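Local coordinates for putative iron-uptake ABC transport system,periplasmic iron-binding protein (Campylobacter jejuni, PDB 3E13), which binds ferric iron and, as a periplasmic component, probably passes it to an ABC transporter for uptake, at residues 10-15 / 141-146; 56-59 / 63-66. One frame throughout, in Å; residues are numbered along the deposited sequence.

Interaction 1 (10-15 / 141-146); sequences RHYNAD and APYSKT. With FE (Fe (III) ion), chain B.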
# COMPACT_ATOMS: atom_id res chain seq x y z
N ARG A 10 6.02 3.36 5.93
CA ARG A 10 5.33 2.20 6.50
C ARG A 10 4.86 2.57 7.93
O ARG A 10 5.22 3.64 8.47
CB ARG A 10 6.21 0.96 6.46
CG ARG A 10 6.27 0.36 5.08
CD ARG A 10 7.17 -0.85 4.96
NE ARG A 10 6.81 -1.96 5.83
CZ ARG A 10 5.99 -3.00 5.47
NH1 ARG A 10 5.42 -3.07 4.27
NH2 ARG A 10 5.78 -3.98 6.36
N HIS A 11 4.00 1.76 8.51
CA HIS A 11 3.33 2.12 9.75
C HIS A 11 2.89 0.86 10.49
O HIS A 11 1.71 0.72 10.88
CB HIS A 11 2.15 3.06 9.41
CG HIS A 11 1.45 2.70 8.13
ND1 HIS A 11 1.79 3.25 6.91
CD2 HIS A 11 0.46 1.80 7.88
CE1 HIS A 11 1.03 2.70 5.96
NE2 HIS A 11 0.20 1.83 6.53
N TYR A 12 3.86 -0.04 10.68
CA TYR A 12 3.60 -1.39 11.16
C TYR A 12 4.54 -1.80 12.27
O TYR A 12 5.75 -1.58 12.20
CB TYR A 12 3.74 -2.39 10.02
CG TYR A 12 2.97 -2.00 8.79
CD1 TYR A 12 3.63 -1.64 7.61
CD2 TYR A 12 1.60 -1.87 8.81
CE1 TYR A 12 2.96 -1.25 6.48
CE2 TYR A 12 0.93 -1.47 7.69
CZ TYR A 12 1.57 -1.17 6.53
OH TYR A 12 0.80 -0.76 5.45
N ASN A 13 3.97 -2.43 13.29
CA ASN A 13 4.76 -2.99 14.37
C ASN A 13 5.70 -4.08 13.92
O ASN A 13 6.79 -4.23 14.45
CB ASN A 13 3.83 -3.54 15.43
CG ASN A 13 3.65 -2.60 16.53
OD1 ASN A 13 3.62 -1.37 16.32
ND2 ASN A 13 3.60 -3.13 17.74
N ALA A 14 5.31 -4.84 12.90
CA ALA A 14 6.17 -5.90 12.40
C ALA A 14 7.53 -5.43 11.93
O ALA A 14 8.53 -6.14 12.00
CB ALA A 14 5.48 -6.68 11.26
N ASP A 15 7.61 -4.20 11.45
CA ASP A 15 8.85 -3.66 10.96
C ASP A 15 9.92 -3.56 12.05
O ASP A 15 11.12 -3.68 11.74
CB ASP A 15 8.60 -2.29 10.36
CG ASP A 15 7.81 -2.39 9.09
OD1 ASP A 15 7.71 -1.38 8.36
OD2 ASP A 15 7.37 -3.48 8.71
N ALA A 141 -4.43 10.31 0.99
CA ALA A 141 -3.68 9.10 1.36
C ALA A 141 -3.10 8.43 0.14
O ALA A 141 -3.81 8.34 -0.88
CB ALA A 141 -4.58 8.11 2.05
N PRO A 142 -1.86 7.95 0.24
CA PRO A 142 -1.24 7.23 -0.89
C PRO A 142 -2.14 6.14 -1.48
O PRO A 142 -2.22 6.06 -2.70
CB PRO A 142 0.04 6.66 -0.30
CG PRO A 142 0.42 7.69 0.79
CD PRO A 142 -0.89 8.17 1.34
N TYR A 143 -2.78 5.33 -0.65
CA TYR A 143 -3.63 4.25 -1.20
C TYR A 143 -4.76 4.81 -2.06
O TYR A 143 -5.06 4.27 -3.11
CB TYR A 143 -4.24 3.35 -0.15
CG TYR A 143 -3.24 2.86 0.88
CD1 TYR A 143 -1.90 2.59 0.56
CD2 TYR A 143 -3.64 2.62 2.17
CE1 TYR A 143 -1.03 2.19 1.54
CE2 TYR A 143 -2.77 2.17 3.14
CZ TYR A 143 -1.46 1.92 2.80
OH TYR A 143 -0.53 1.59 3.76
N SER A 144 -5.29 5.98 -1.69
CA SER A 144 -6.40 6.56 -2.42
C SER A 144 -5.91 7.17 -3.71
O SER A 144 -6.57 7.02 -4.75
CB SER A 144 -7.08 7.69 -1.60
OG SER A 144 -7.60 7.21 -0.39
N LYS A 145 -4.79 7.88 -3.65
CA LYS A 145 -4.18 8.51 -4.82
C LYS A 145 -3.81 7.45 -5.86
O LYS A 145 -4.09 7.61 -7.03
CB LYS A 145 -2.98 9.30 -4.43
CG LYS A 145 -3.37 10.52 -3.66
CD LYS A 145 -2.23 11.42 -3.37
CE LYS A 145 -1.27 10.84 -2.41
NZ LYS A 145 -0.21 11.89 -1.96
N THR A 146 -3.21 6.36 -5.42
CA THR A 146 -2.77 5.33 -6.34
C THR A 146 -3.92 4.53 -6.91
O THR A 146 -3.90 4.20 -8.07
CB THR A 146 -1.71 4.46 -5.70
OG1 THR A 146 -0.53 5.28 -5.48
CG2 THR A 146 -1.30 3.30 -6.63
FE FE B . -0.80 0.32 5.28

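Interaction 2 (56-59 / 63-66); sequences FITA and NLTE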
# COMPACT_ATOMS: atom_id res chain seq x y z
N PHE A 56 14.67 5.09 1.68
CA PHE A 56 13.29 5.53 1.68
C PHE A 56 12.44 4.27 1.52
O PHE A 56 12.59 3.54 0.57
CB PHE A 56 13.05 6.54 0.52
CG PHE A 56 11.64 7.13 0.47
CD1 PHE A 56 10.96 7.51 1.65
CD2 PHE A 56 10.98 7.34 -0.75
CE1 PHE A 56 9.68 8.02 1.63
CE2 PHE A 56 9.72 7.91 -0.78
CZ PHE A 56 9.07 8.27 0.40
N ILE A 57 11.56 4.01 2.48
CA ILE A 57 10.60 2.91 2.41
C ILE A 57 9.18 3.48 2.35
O ILE A 57 8.84 4.42 3.09
CB ILE A 57 10.70 1.96 3.65
CG1 ILE A 57 12.10 1.59 3.94
CG2 ILE A 57 9.88 0.68 3.35
CD1 ILE A 57 12.25 0.66 5.18
N THR A 58 8.36 2.95 1.43
CA THR A 58 6.96 3.38 1.29
C THR A 58 6.04 2.19 1.40
O THR A 58 6.47 1.02 1.38
CB THR A 58 6.68 4.00 -0.07
OG1 THR A 58 6.71 2.95 -1.05
CG2 THR A 58 7.69 5.08 -0.45
N ALA A 59 4.75 2.51 1.50
CA ALA A 59 3.71 1.53 1.41
C ALA A 59 2.92 1.74 0.11
O ALA A 59 1.72 1.48 0.02
CB ALA A 59 2.81 1.66 2.64
N ASN A 63 4.50 6.88 -4.39
CA ASN A 63 5.46 7.59 -3.55
C ASN A 63 6.91 7.33 -3.96
O ASN A 63 7.74 8.20 -3.90
CB ASN A 63 5.31 7.23 -2.09
CG ASN A 63 3.99 7.67 -1.48
OD1 ASN A 63 3.48 7.07 -0.53
ND2 ASN A 63 3.45 8.84 -1.98
N LEU A 64 7.23 6.09 -4.32
CA LEU A 64 8.55 5.77 -4.82
C LEU A 64 8.81 6.48 -6.13
O LEU A 64 9.89 7.00 -6.32
CB LEU A 64 8.70 4.24 -5.04
CG LEU A 64 8.72 3.51 -3.71
CD1 LEU A 64 8.34 2.04 -3.98
CD2 LEU A 64 10.07 3.58 -2.98
N THR A 65 7.85 6.44 -7.06
CA THR A 65 8.06 7.11 -8.35
C THR A 65 8.14 8.63 -8.18
O THR A 65 8.88 9.31 -8.92
CB THR A 65 7.02 6.71 -9.38
OG1 THR A 65 5.74 7.10 -8.92
CG2 THR A 65 6.91 5.27 -9.48
N GLU A 66 7.37 9.18 -7.28
CA GLU A 66 7.45 10.64 -7.00
C GLU A 66 8.86 10.98 -6.55
O GLU A 66 9.46 11.95 -7.03
CB GLU A 66 6.49 11.08 -5.89
CG GLU A 66 5.03 11.15 -6.28
CD GLU A 66 4.10 11.47 -5.14
OE1 GLU A 66 3.26 12.41 -5.34
OE2 GLU A 66 4.15 10.83 -4.04
O HOH W 1 3.80 5.16 1.42

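Interaction 1 (10-15 / 141-146)
Tyr-143 OH and Tyr-12 OH bind one ferric ion, the iron lying 2.0 Å from Tyr-143 OH and 1.9 Å from Tyr-12 OH. The side chains come in from opposite directions, but Tyr-12 OH and Tyr-143 OH, 3.2 Å apart, meet at a bent angle on the metal; Arg-102 of strand 97-109 also hydrogen-bonds Tyr-12 OH. His-11 NE2 adds a bond of 2.2 Å, and Tyr-199 and Tyr-200 complete the five protein ligands. The crowding of His-11 NE2 and Tyr-143 OH, 2.9 Å apart, follows from shared coordination and is no hydrogen bond. The other imidazole nitrogen, ND1, is hydrogen-bonded to Ala-9, which helps hold the ring's rotation. Behind the ligands, Tyr-12 turns its edge to the guanidinium face of Arg-10, CD1 3.3 Å above that plane. Asp-15 holds the guanidinium side-on, Arg-10 NE meeting Asp-15 OD1 at 2.7 Å and Arg-10 NH2 meeting Asp-15 OD2 at 2.9 Å. Drawing ligands from distant segments is consistent with closure of a solute-binding protein's interdomain cleft. His-11 and Tyr-12 come from the loop between strand 3-8 and helix 14-26, whereas Tyr-143 rises from the first turn of helix 142-155, with strand 97-109 touching both Arg-10 and Tyr-143.

Interaction 2 (56-59 / 63-66)
Thr-58 presses its methyl against helix 61-69, CG2 meeting Asn-63 CB at 3.6 Å and also packing against the isobutyl group of Leu-64. The same methyl lies over one face of the Phe-56 ring, Thr-58 CG2 standing 3.4 Å above the ring plane and offset toward the rim. The branching of the threonine explains this double role: with chi1 at 71°, OG1 lies between the backbone N and carbonyl carbon, leaving CG2 anti to the carbonyl carbon. The hydroxyl is held by the carbonyl of Asp-60, while its flank rests on carbon, Thr-58 OG1 being 3.4 Å from Leu-64 CG. Phe-56 turns its edge to the helix backbone, CE2 lying 3.7 Å from Asn-63 O, near the ring plane. Separately, Phe-56 CD2 makes a looser apolar contact with Leu-64 CD2. No direct hydrogen bond joins the two segments, but one water does, accepting from Ala-59 N at 2.8 Å and donating to Asn-63 OD1 at 2.7 Å. The other end of the amide is also engaged: Asn-63 ND2 gives a hydrogen bond to Glu-66 OE2 at 2.9 Å, one turn on, with the carboxylate oxygen in the amide plane. Water and carboxylate together probably fix the rotation of the amide. The contact packs a strand against the helix that follows it after a short turn, a beta-alpha unit of the lobe. It seats the beginning of helix 61-69 on the end of strand 55-58, which runs parallel to strand 3-8 and antiparallel to strand 233-241; helix 37-47 packs on Phe-56 and Asn-63.

Interactions 1 and 2 have centres 10 Å apart and share a boundary beside the iron. Tyr-143 CE1 lies 3.2 Å from Ala-59 O, and Pro-142 CG is 3.4 Å from Asn-63 OD1, so the start of helix 142-155 packs directly against the strand-to-helix turn of interaction 2. On the other side of that strand, Arg-10 CD touches Ile-57 CG2 at 3.5 Å. Segment 56-59 therefore lies between parts of both halves of interaction 1. Interaction 2 supplies no metal ligand: the Asn-63 side chain stays about 10 Å from the iron. Its place is behind the ligands, where Ala-59 packs against both His-11 and Tyr-143.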